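Local coordinates for protein metagenomic carboxyl esterase MGS0156 (Uncultured organism, PDB 5D8M) that probably hydrolyses carboxylic esters, using an alpha/beta-hydrolase fold with a serine-type active site at the ends of a central parallel sheet, at residues S104-D109 with V155-G160; S183-I188 with A297-V302; G190-E195 with A281-I286; Y246-F251 with E329-Y334. All blocks are in the same frame, centred on the assembly; numbering follows the deposited sequence.

Contact 1: residues S104-D109 with V155-G160; sequences SLLFDD and VTHSKG
L106 points from the tip of a turn toward the strand residue H157, while F107 sets out to the side and only the far end of its ring comes near V155. The closest meeting is between L106 CD1 and H157 CB, 3.6 Å apart. The leucine's end touches the histidine beside the stem of its ring, and the two side chains cross obliquely. The other leucine methyl, CD2, turns to the strand backbone and lies 4.1 Å from V155 O. CG anti to the backbone N (chi1 -178°) extends the side chain toward the strand, where its two methyls part. F107 approaches differently: the end of its ring, CE2, comes to 3.9 Å from V155 CG1, and the two side chains lie at about a right angle.

The turn L105-D108 is a type II beta turn whose closing bond, D108 N to L105 O at 3.0 Å, is weak. It places L106 and F107 at its two central positions, where both can reach the strand. L106 CD1 meets CB and CG of H157, while the polar end of the ring is engaged elsewhere, NE2 donating to H299 O. The next residue, S158, has phi 57°, and the G160 N to H157 O bond of 2.8 Å helps start the helix. A serine at a sharp strand-to-helix turn is consistent with the nucleophile elbow of alpha/beta hydrolases.

Strand 151-157 lies between strands 87-92 and 178-184. L106 and V155 both touch L91 of the former, and a backbone bond from F107 to A303 ties the turn to the loop after strand 290-293.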
loop_
_atom_site.group_PDB
_atom_site.type_symbol
_atom_site.label_atom_id
_atom_site.label_comp_id
_atom_site.label_asym_id
_atom_site.label_seq_id
_atom_site.Cartn_x
_atom_site.Cartn_y
_atom_site.Cartn_z
ATOM N N SER A 104 -6.056 -12.126 -9.325
ATOM C CA SER A 104 -5.044 -11.111 -9.019
ATOM C C SER A 104 -4.195 -11.451 -7.817
ATOM O O SER A 104 -4.731 -11.796 -6.774
ATOM C CB SER A 104 -5.728 -9.752 -8.772
ATOM O OG SER A 104 -4.765 -8.729 -8.543
ATOM N N LEU A 105 -2.875 -11.345 -7.969
ATOM C CA LEU A 105 -1.934 -11.461 -6.868
ATOM C C LEU A 105 -1.104 -10.195 -6.813
ATOM O O LEU A 105 -0.714 -9.681 -7.862
ATOM C CB LEU A 105 -1.010 -12.676 -7.053
ATOM C CG LEU A 105 -1.710 -14.024 -7.094
ATOM C CD1 LEU A 105 -0.706 -15.131 -7.478
ATOM C CD2 LEU A 105 -2.357 -14.291 -5.709
ATOM N N LEU A 106 -0.815 -9.727 -5.597
ATOM C CA LEU A 106 -0.145 -8.451 -5.376
ATOM C C LEU A 106 1.140 -8.315 -6.211
ATOM O O LEU A 106 2.010 -9.178 -6.162
ATOM C CB LEU A 106 0.177 -8.277 -3.888
ATOM C CG LEU A 106 0.836 -6.939 -3.504
ATOM C CD1 LEU A 106 -0.088 -5.808 -3.748
ATOM C CD2 LEU A 106 1.299 -6.942 -2.043
ATOM N N PHE A 107 1.230 -7.235 -6.989
ATOM C CA PHE A 107 2.416 -6.934 -7.798
ATOM C C PHE A 107 2.863 -8.076 -8.693
ATOM O O PHE A 107 4.051 -8.214 -9.000
ATOM C CB PHE A 107 3.582 -6.492 -6.891
ATOM C CG PHE A 107 3.523 -5.024 -6.521
ATOM C CD1 PHE A 107 3.642 -4.058 -7.503
ATOM C CD2 PHE A 107 3.342 -4.619 -5.207
ATOM C CE1 PHE A 107 3.562 -2.713 -7.199
ATOM C CE2 PHE A 107 3.271 -3.276 -4.871
ATOM C CZ PHE A 107 3.397 -2.316 -5.858
ATOM N N ASP A 108 1.921 -8.914 -9.116
ATOM C CA ASP A 108 2.322 -10.155 -9.784
ATOM C C ASP A 108 3.104 -9.893 -11.069
ATOM O O ASP A 108 4.067 -10.594 -11.363
ATOM C CB ASP A 108 1.102 -11.023 -10.106
ATOM C CG ASP A 108 1.420 -12.507 -10.075
ATOM O OD1 ASP A 108 2.217 -12.954 -9.196
ATOM O OD2 ASP A 108 0.845 -13.235 -10.908
ATOM N N ASP A 109 2.674 -8.892 -11.834
ATOM C CA ASP A 109 3.326 -8.584 -13.096
ATOM C C ASP A 109 4.625 -7.775 -12.917
ATOM O O ASP A 109 5.347 -7.542 -13.883
ATOM C CB ASP A 109 2.353 -7.842 -14.017
ATOM C CG ASP A 109 1.770 -6.546 -13.393
ATOM O OD1 ASP A 109 1.889 -6.271 -12.152
ATOM O OD2 ASP A 109 1.146 -5.810 -14.196
ATOM N N VAL A 155 6.798 -4.621 1.378
ATOM C CA VAL A 155 6.082 -3.768 0.447
ATOM C C VAL A 155 4.626 -4.163 0.543
ATOM O O VAL A 155 4.266 -5.302 0.237
ATOM C CB VAL A 155 6.583 -3.916 -0.993
ATOM C CG1 VAL A 155 5.818 -2.977 -1.908
ATOM C CG2 VAL A 155 8.093 -3.604 -1.051
ATOM N N THR A 156 3.810 -3.240 1.040
ATOM C CA THR A 156 2.480 -3.574 1.506
ATOM C C THR A 156 1.459 -2.767 0.739
ATOM O O THR A 156 1.783 -1.690 0.228
ATOM C CB THR A 156 2.351 -3.293 3.041
ATOM O OG1 THR A 156 2.488 -1.884 3.304
ATOM C CG2 THR A 156 3.463 -3.987 3.818
ATOM N N HIS A 157 0.227 -3.274 0.664
ATOM C CA HIS A 157 -0.845 -2.572 -0.029
ATOM C C HIS A 157 -2.082 -2.534 0.871
ATOM O O HIS A 157 -2.435 -3.544 1.505
ATOM C CB HIS A 157 -1.163 -3.269 -1.372
ATOM C CG HIS A 157 -2.290 -2.640 -2.144
ATOM N ND1 HIS A 157 -3.427 -3.336 -2.495
ATOM C CD2 HIS A 157 -2.442 -1.393 -2.648
ATOM C CE1 HIS A 157 -4.228 -2.549 -3.189
ATOM N NE2 HIS A 157 -3.651 -1.365 -3.303
ATOM N N SER A 158 -2.709 -1.360 0.936
ATOM C CA SER A 158 -3.991 -1.231 1.614
ATOM C C SER A 158 -3.925 -1.685 3.084
ATOM O O SER A 158 -3.086 -1.251 3.859
ATOM C CB SER A 158 -5.031 -2.037 0.841
ATOM O OG SER A 158 -6.347 -1.781 1.295
ATOM N N LYS A 159 -4.812 -2.609 3.444
ATOM C CA LYS A 159 -4.827 -3.131 4.816
ATOM C C LYS A 159 -3.527 -3.879 5.186
ATOM O O LYS A 159 -3.184 -4.031 6.372
ATOM C CB LYS A 159 -6.048 -4.046 5.012
ATOM C CG LYS A 159 -6.207 -4.565 6.457
ATOM C CD LYS A 159 -7.551 -5.260 6.667
ATOM C CE LYS A 159 -7.517 -6.145 7.915
ATOM N NZ LYS A 159 -6.567 -7.320 7.709
ATOM N N GLY A 160 -2.809 -4.359 4.175
ATOM C CA GLY A 160 -1.552 -5.062 4.421
ATOM C C GLY A 160 -0.547 -4.223 5.179
ATOM O O GLY A 160 0.258 -4.729 5.978
#

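Contact 2: residues S183-I188 with A297-V302; sequences SVAGAI and ADHLAV
The ring of H299 reaches A185 because its CG stands anti to the backbone N (chi1 -168°), and the ring turns an edge to the loop. V302 has chi1 of 72°, which sets CG1 between its backbone N and carbonyl carbon and CG2 anti to the N, so that both methyls face the end of the strand. H299 CE1 lies 3.5 Å from A185 O, close to the imidazole plane at its edge, while A185 CB packs 3.8 Å from H299 ND1. Further along, V184 CG1 meets V302 CG2 at 3.8 Å, the two valine side chains running antiparallel, side by side, and V302 CG1 covers A185 CB at 4.1 Å.

In alpha/beta hydrolases the triad histidine typically lies on a loop after the last strand, and H299 is consistent with that role: ND1 is bonded to D276 OD2, the probable acid, and NE2 makes a weak, doubtful bond with S158 OG in one of two serine conformers. The position of H299 in this loop is supported by D298, whose OD1 accepts from A301 N at 2.9 Å in an Asx motif with an N-H...O angle of 166°. Its other oxygen, OD2, accepts from S258 N.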
loop_
_atom_site.group_PDB
_atom_site.type_symbol
_atom_site.label_atom_id
_atom_site.label_comp_id
_atom_site.label_asym_id
_atom_site.label_seq_id
_atom_site.Cartn_x
_atom_site.Cartn_y
_atom_site.Cartn_z
ATOM N N SER A 183 4.757 1.425 2.408
ATOM C CA SER A 183 3.319 1.436 2.270
ATOM C C SER A 183 2.926 1.932 0.872
ATOM O O SER A 183 3.312 3.040 0.478
ATOM C CB SER A 183 2.727 2.364 3.361
ATOM O OG SER A 183 1.315 2.318 3.378
ATOM N N VAL A 184 2.152 1.134 0.144
ATOM C CA VAL A 184 1.608 1.516 -1.148
ATOM C C VAL A 184 0.078 1.590 -1.061
ATOM O O VAL A 184 -0.589 0.557 -0.945
ATOM C CB VAL A 184 2.017 0.503 -2.251
ATOM C CG1 VAL A 184 1.562 0.974 -3.614
ATOM C CG2 VAL A 184 3.559 0.266 -2.222
ATOM N N ALA A 185 -0.471 2.806 -1.115
ATOM C CA ALA A 185 -1.882 3.025 -0.837
ATOM C C ALA A 185 -2.287 2.297 0.458
ATOM O O ALA A 185 -3.341 1.666 0.534
ATOM C CB ALA A 185 -2.745 2.561 -2.012
ATOM N N GLY A 186 -1.440 2.386 1.476
ATOM C CA GLY A 186 -1.727 1.739 2.735
ATOM C C GLY A 186 -2.770 2.488 3.523
ATOM O O GLY A 186 -2.785 3.719 3.546
ATOM N N ALA A 187 -3.638 1.749 4.193
ATOM C CA ALA A 187 -4.739 2.351 4.944
ATOM C C ALA A 187 -4.270 2.753 6.330
ATOM O O ALA A 187 -4.811 2.286 7.333
ATOM C CB ALA A 187 -5.920 1.361 5.042
ATOM N N ILE A 188 -3.271 3.625 6.392
ATOM C CA ILE A 188 -2.615 3.927 7.670
ATOM C C ILE A 188 -3.599 4.479 8.715
ATOM O O ILE A 188 -3.616 4.035 9.869
ATOM C CB ILE A 188 -1.454 4.920 7.467
ATOM C CG1 ILE A 188 -0.516 4.449 6.341
ATOM C CG2 ILE A 188 -0.702 5.168 8.796
ATOM C CD1 ILE A 188 0.004 3.007 6.483
ATOM N N ALA A 297 -2.841 6.810 -10.141
ATOM C CA ALA A 297 -3.409 5.487 -10.272
ATOM C C ALA A 297 -4.486 5.355 -9.207
ATOM O O ALA A 297 -4.368 5.989 -8.143
ATOM C CB ALA A 297 -2.293 4.396 -10.073
ATOM N N ASP A 298 -5.492 4.510 -9.435
ATOM C CA ASP A 298 -6.492 4.311 -8.396
ATOM C C ASP A 298 -5.999 3.190 -7.470
ATOM O O ASP A 298 -4.921 2.641 -7.668
ATOM C CB ASP A 298 -7.911 4.035 -8.986
ATOM C CG ASP A 298 -8.009 2.704 -9.779
ATOM O OD1 ASP A 298 -7.314 1.713 -9.442
ATOM O OD2 ASP A 298 -8.847 2.626 -10.714
ATOM N N HIS A 299 -6.787 2.880 -6.453
ATOM C CA HIS A 299 -6.385 1.951 -5.403
ATOM C C HIS A 299 -5.878 0.610 -5.923
ATOM O O HIS A 299 -4.904 0.069 -5.407
ATOM C CB HIS A 299 -7.569 1.723 -4.458
ATOM C CG HIS A 299 -7.201 1.018 -3.195
ATOM N ND1 HIS A 299 -6.424 1.604 -2.217
ATOM C CD2 HIS A 299 -7.496 -0.230 -2.750
ATOM C CE1 HIS A 299 -6.274 0.754 -1.217
ATOM N NE2 HIS A 299 -6.907 -0.366 -1.519
ATOM N N LEU A 300 -6.532 0.072 -6.948
ATOM C CA LEU A 300 -6.163 -1.253 -7.454
ATOM C C LEU A 300 -5.054 -1.200 -8.495
ATOM O O LEU A 300 -4.146 -2.042 -8.522
ATOM C CB LEU A 300 -7.408 -1.938 -8.024
ATOM C CG LEU A 300 -8.429 -2.267 -6.944
ATOM C CD1 LEU A 300 -9.659 -2.920 -7.594
ATOM C CD2 LEU A 300 -7.835 -3.179 -5.871
ATOM N N ALA A 301 -5.077 -0.180 -9.327
ATOM C CA ALA A 301 -4.078 -0.082 -10.399
ATOM C C ALA A 301 -2.652 0.030 -9.864
ATOM O O ALA A 301 -1.705 -0.461 -10.469
ATOM C CB ALA A 301 -4.392 1.109 -11.304
ATOM N N VAL A 302 -2.481 0.678 -8.722
ATOM C CA VAL A 302 -1.125 0.918 -8.233
ATOM C C VAL A 302 -0.422 -0.389 -7.812
ATOM O O VAL A 302 0.807 -0.430 -7.733
ATOM C CB VAL A 302 -1.159 1.963 -7.068
ATOM C CG1 VAL A 302 -1.776 1.348 -5.778
ATOM C CG2 VAL A 302 0.234 2.547 -6.815
#

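Contact 3: residues G190-E195 with A281-I286; sequences GSPLAE and AADAII
The carboxylate of D283 is the flat group facing G190 and P192, and neither residue stacks on it. P192 approaches only loosely, its ring atom CD 4.4 Å from D283 OD2, at the margin of the contact. A water takes the place between the segments, giving one hydrogen to D283 OD2 at 2.7 Å and the other to G190 O at 3.1 Å. It sits well out of the carboxylate plane. The closest direct approach is loose, D283 CB to G190 O at 4.1 Å. In D283 the carboxyl carbon stands anti to the carbonyl carbon, beside the backbone N (chi1 -64°), and this places OD2 where it can take the water's hydrogen.

G190 has a positive phi of 75°, and its backbone leads directly into a capped helix start. S191 OG accepts from L193 N at 3.2 Å with an N-H...O angle of 154°, and the same hydroxyl is bonded to L278 O. The S191 O to A194 N bond of 3.1 Å supports this turn from the backbone. The contact thus joins the loop beyond strand 178-184, where it enters helix 193-196, to a short 3-10 segment before strand 290-293, and a backbone bond between D283 and D189 adds a second tie.

The chemistry is that of a water bridge backed by charge. D283 OD2 also meets R227 in a salt bridge, so it probably stays ionised, and its negative charge would polarise the bridging water and strengthen its donation to this oxygen.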
loop_
_atom_site.group_PDB
_atom_site.type_symbol
_atom_site.label_atom_id
_atom_site.label_comp_id
_atom_site.label_asym_id
_atom_site.label_seq_id
_atom_site.Cartn_x
_atom_site.Cartn_y
_atom_site.Cartn_z
ATOM N N GLY A 190 -6.854 4.172 8.285
ATOM C CA GLY A 190 -8.116 3.524 7.976
ATOM C C GLY A 190 -8.809 4.253 6.829
ATOM O O GLY A 190 -8.145 4.889 5.996
ATOM N N SER A 191 -10.134 4.153 6.775
ATOM C CA SER A 191 -10.932 4.852 5.758
ATOM C C SER A 191 -12.303 5.134 6.332
ATOM O O SER A 191 -12.864 4.281 7.027
ATOM C CB SER A 191 -11.052 4.003 4.470
ATOM O OG SER A 191 -11.973 4.605 3.554
ATOM N N PRO A 192 -12.866 6.331 6.058
ATOM C CA PRO A 192 -14.224 6.548 6.548
ATOM C C PRO A 192 -15.238 5.584 5.925
ATOM O O PRO A 192 -16.310 5.384 6.487
ATOM C CB PRO A 192 -14.525 8.001 6.152
ATOM C CG PRO A 192 -13.505 8.358 5.127
ATOM C CD PRO A 192 -12.326 7.491 5.329
ATOM N N LEU A 193 -14.896 4.977 4.799
ATOM C CA LEU A 193 -15.806 4.024 4.160
ATOM C C LEU A 193 -16.038 2.800 5.049
ATOM O O LEU A 193 -17.084 2.177 4.968
ATOM C CB LEU A 193 -15.255 3.584 2.804
ATOM C CG LEU A 193 -15.161 4.689 1.747
ATOM C CD1 LEU A 193 -14.463 4.159 0.505
ATOM C CD2 LEU A 193 -16.517 5.274 1.388
ATOM N N ALA A 194 -15.079 2.460 5.906
ATOM C CA ALA A 194 -15.275 1.316 6.796
ATOM C C ALA A 194 -16.465 1.542 7.739
ATOM O O ALA A 194 -17.091 0.593 8.212
ATOM C CB ALA A 194 -13.995 1.014 7.593
ATOM N N GLU A 195 -16.806 2.793 7.993
ATOM C CA GLU A 195 -17.945 3.076 8.859
ATOM C C GLU A 195 -19.212 3.360 8.069
ATOM O O GLU A 195 -20.297 3.367 8.629
ATOM C CB GLU A 195 -17.643 4.264 9.773
ATOM C CG GLU A 195 -16.658 3.972 10.892
ATOM C CD GLU A 195 -17.322 3.481 12.165
ATOM O OE1 GLU A 195 -18.482 3.008 12.109
ATOM O OE2 GLU A 195 -16.674 3.576 13.233
ATOM N N ALA A 281 -5.454 10.353 0.505
ATOM C CA ALA A 281 -3.991 10.403 0.472
ATOM C C ALA A 281 -3.387 10.814 1.825
ATOM O O ALA A 281 -2.409 10.213 2.270
ATOM C CB ALA A 281 -3.518 11.343 -0.608
ATOM N N ALA A 282 -3.997 11.783 2.498
ATOM C CA ALA A 282 -3.558 12.196 3.835
ATOM C C ALA A 282 -3.723 11.098 4.921
ATOM O O ALA A 282 -3.161 11.207 6.008
ATOM C CB ALA A 282 -4.305 13.490 4.263
ATOM N N ASP A 283 -4.454 10.039 4.605
ATOM C CA ASP A 283 -4.669 8.911 5.502
ATOM C C ASP A 283 -3.754 7.739 5.153
ATOM O O ASP A 283 -3.906 6.650 5.709
ATOM C CB ASP A 283 -6.117 8.420 5.424
ATOM C CG ASP A 283 -7.134 9.455 5.912
ATOM O OD1 ASP A 283 -6.737 10.621 6.162
ATOM O OD2 ASP A 283 -8.337 9.091 6.027
ATOM N N ALA A 284 -2.822 7.965 4.233
ATOM C CA ALA A 284 -2.062 6.872 3.642
ATOM C C ALA A 284 -0.566 7.072 3.793
ATOM O O ALA A 284 0.240 6.505 3.024
ATOM C CB ALA A 284 -2.426 6.715 2.143
ATOM N N ILE A 285 -0.191 7.886 4.775
ATOM C CA ILE A 285 1.206 8.181 4.980
ATOM C C ILE A 285 1.615 7.836 6.403
ATOM O O ILE A 285 1.031 8.339 7.374
ATOM C CB ILE A 285 1.495 9.660 4.662
ATOM C CG1 ILE A 285 1.162 9.917 3.175
ATOM C CG2 ILE A 285 2.976 9.993 4.959
ATOM C CD1 ILE A 285 1.079 11.387 2.795
ATOM N N ILE A 286 2.614 6.967 6.523
ATOM C CA ILE A 286 3.138 6.580 7.830
ATOM C C ILE A 286 3.894 7.752 8.478
ATOM O O ILE A 286 4.896 8.225 7.939
ATOM C CB ILE A 286 4.078 5.355 7.712
ATOM C CG1 ILE A 286 3.337 4.166 7.053
ATOM C CG2 ILE A 286 4.712 5.030 9.085
ATOM C CD1 ILE A 286 4.267 2.922 6.704
HETATM O O HOH W 1 -8.754 7.219 4.061
#

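Contact 4: residues Y246-F251 with E329-Y334; sequences YSLAAF and EAIARY
Y246 and L248, two residues apart in strand 244-248, both point toward the helix holding I331 and Y334, and the nearest backbone pair, Y246 CA and I331 CA, is 9.0 Å apart, a spacing bridged by side chains from both elements. L248 meets I331 through its CD1, 3.7 Å from I331 CD1 and 3.8 Å from I331 CG1, so one leucine methyl lies along the outer bond of the isoleucine. The tyrosines form the second pair. Y246 CE2 approaches the edge of the Y334 ring near its plane, 3.9 Å from Y334 CE1. CG of Y334 stands anti to its backbone N (chi1 -174°), which carries the ring out from the helix toward the strand. The hydroxyl of Y246 runs on past this pair to D338 OD2.

Away from the strand, E329 and R333, one helical turn apart, form a salt bridge. R333 NE and NH2 both donate to E329 OE2, each at 2.9 Å, with the oxygen 6° out of the guanidinium plane.

Helix 324-338 thus packs across one face of the parallel sheet in the manner of the C-terminal helix of alpha/beta hydrolases. Y334 also reaches T290 and L292 of strand 290-293, I331 touches V182 of strand 178-184, and helix 34-48 lies alongside through F37, which L248 and A330 both touch.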
loop_
_atom_site.group_PDB
_atom_site.type_symbol
_atom_site.label_atom_id
_atom_site.label_comp_id
_atom_site.label_asym_id
_atom_site.label_seq_id
_atom_site.Cartn_x
_atom_site.Cartn_y
_atom_site.Cartn_z
ATOM N N TYR A 246 8.348 4.087 4.638
ATOM C CA TYR A 246 8.216 4.820 3.392
ATOM C C TYR A 246 6.789 4.709 2.909
ATOM O O TYR A 246 6.167 3.655 3.064
ATOM C CB TYR A 246 9.166 4.268 2.313
ATOM C CG TYR A 246 10.610 4.110 2.764
ATOM C CD1 TYR A 246 11.022 2.967 3.440
ATOM C CD2 TYR A 246 11.561 5.084 2.475
ATOM C CE1 TYR A 246 12.358 2.804 3.847
ATOM C CE2 TYR A 246 12.888 4.932 2.866
ATOM C CZ TYR A 246 13.274 3.793 3.555
ATOM O OH TYR A 246 14.569 3.626 3.925
ATOM N N SER A 247 6.265 5.771 2.298
ATOM C CA SER A 247 4.867 5.727 1.871
ATOM C C SER A 247 4.679 6.323 0.478
ATOM O O SER A 247 5.288 7.361 0.137
ATOM C CB SER A 247 3.973 6.485 2.870
ATOM O OG SER A 247 4.086 5.950 4.191
ATOM N N LEU A 248 3.814 5.659 -0.285
ATOM C CA LEU A 248 3.271 6.134 -1.551
ATOM C C LEU A 248 1.768 6.244 -1.377
ATOM O O LEU A 248 1.140 5.304 -0.898
ATOM C CB LEU A 248 3.604 5.175 -2.690
ATOM C CG LEU A 248 5.072 5.152 -3.107
ATOM C CD1 LEU A 248 5.384 3.798 -3.752
ATOM C CD2 LEU A 248 5.355 6.267 -4.102
ATOM N N ALA A 249 1.203 7.400 -1.721
ATOM C CA ALA A 249 -0.237 7.580 -1.640
ATOM C C ALA A 249 -0.839 7.830 -3.031
ATOM O O ALA A 249 -0.595 8.864 -3.641
ATOM C CB ALA A 249 -0.569 8.729 -0.688
ATOM N N ALA A 250 -1.632 6.879 -3.528
ATOM C CA ALA A 250 -2.162 6.981 -4.886
ATOM C C ALA A 250 -3.438 7.816 -4.973
ATOM O O ALA A 250 -4.226 7.892 -4.015
ATOM C CB ALA A 250 -2.412 5.593 -5.448
ATOM N N PHE A 251 -3.614 8.465 -6.128
ATOM C CA PHE A 251 -4.912 8.942 -6.553
ATOM C C PHE A 251 -4.875 9.184 -8.047
ATOM O O PHE A 251 -3.813 9.423 -8.616
ATOM C CB PHE A 251 -5.327 10.215 -5.785
ATOM C CG PHE A 251 -4.460 11.429 -6.045
ATOM C CD1 PHE A 251 -3.354 11.702 -5.244
ATOM C CD2 PHE A 251 -4.782 12.318 -7.053
ATOM C CE1 PHE A 251 -2.575 12.833 -5.470
ATOM C CE2 PHE A 251 -4.016 13.453 -7.282
ATOM C CZ PHE A 251 -2.907 13.713 -6.492
ATOM N N GLU A 329 10.324 -1.674 -8.824
ATOM C CA GLU A 329 11.755 -1.530 -8.975
ATOM C C GLU A 329 12.275 -0.205 -8.394
ATOM O O GLU A 329 13.312 -0.184 -7.722
ATOM C CB GLU A 329 12.155 -1.666 -10.451
ATOM C CG GLU A 329 13.665 -1.780 -10.617
ATOM C CD GLU A 329 14.135 -1.676 -12.066
ATOM O OE1 GLU A 329 13.381 -2.078 -13.003
ATOM O OE2 GLU A 329 15.267 -1.175 -12.273
ATOM N N ALA A 330 11.562 0.895 -8.630
ATOM C CA ALA A 330 11.953 2.176 -8.050
ATOM C C ALA A 330 11.922 2.117 -6.521
ATOM O O ALA A 330 12.827 2.632 -5.848
ATOM C CB ALA A 330 11.036 3.324 -8.574
ATOM N N ILE A 331 10.884 1.491 -5.976
ATOM C CA ILE A 331 10.802 1.314 -4.530
ATOM C C ILE A 331 12.045 0.578 -4.010
ATOM O O ILE A 331 12.708 1.077 -3.101
ATOM C CB ILE A 331 9.529 0.537 -4.129
ATOM C CG1 ILE A 331 8.280 1.401 -4.348
ATOM C CG2 ILE A 331 9.626 -0.018 -2.682
ATOM C CD1 ILE A 331 7.009 0.555 -4.316
ATOM N N ALA A 332 12.349 -0.584 -4.591
ATOM C CA ALA A 332 13.509 -1.383 -4.188
ATOM C C ALA A 332 14.811 -0.597 -4.265
ATOM O O ALA A 332 15.644 -0.699 -3.376
ATOM C CB ALA A 332 13.624 -2.671 -5.057
ATOM N N ARG A 333 15.008 0.144 -5.351
ATOM C CA ARG A 333 16.243 0.892 -5.543
ATOM C C ARG A 333 16.342 2.089 -4.598
ATOM O O ARG A 333 17.436 2.398 -4.118
ATOM C CB ARG A 333 16.384 1.356 -7.002
ATOM C CG ARG A 333 16.601 0.186 -7.982
ATOM C CD ARG A 333 17.202 0.686 -9.268
ATOM N NE ARG A 333 17.176 -0.298 -10.346
ATOM C CZ ARG A 333 18.140 -1.178 -10.588
ATOM N NH1 ARG A 333 19.233 -1.230 -9.815
ATOM N NH2 ARG A 333 18.012 -2.002 -11.614
ATOM N N TYR A 334 15.215 2.753 -4.329
ATOM C CA TYR A 334 15.203 3.892 -3.391
ATOM C C TYR A 334 15.572 3.399 -1.996
ATOM O O TYR A 334 16.421 3.988 -1.316
ATOM C CB TYR A 334 13.824 4.603 -3.348
ATOM C CG TYR A 334 13.842 5.856 -2.489
ATOM C CD1 TYR A 334 13.831 5.776 -1.090
ATOM C CD2 TYR A 334 13.882 7.121 -3.070
ATOM C CE1 TYR A 334 13.875 6.915 -0.302
ATOM C CE2 TYR A 334 13.917 8.268 -2.275
ATOM C CZ TYR A 334 13.916 8.152 -0.897
ATOM O OH TYR A 334 13.975 9.273 -0.108
#

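Following the chain, contact 1 closes first, joining the loop after strand 87-92 to the end of strand 151-157, and it is complete before contact 2 opens. Contact 2 then spans from strand 178-184 to the late loop 297-302, and contact 3 is nested inside it, joining 190-195 to 281-286. Contact 4 crosses both: it opens at 246-251 within them and closes at 329-334 beyond them. Backbone bonds between neighbouring strands, T156 to V184 and S183 to Y246, link contacts 1, 2 and 4 through one sheet. Contact 3 touches contact 2 through I188, and contact 4 through S247, linking the loops beyond the sheet to strand 244-248, which contact 4 in turn ties to the C-terminal helix.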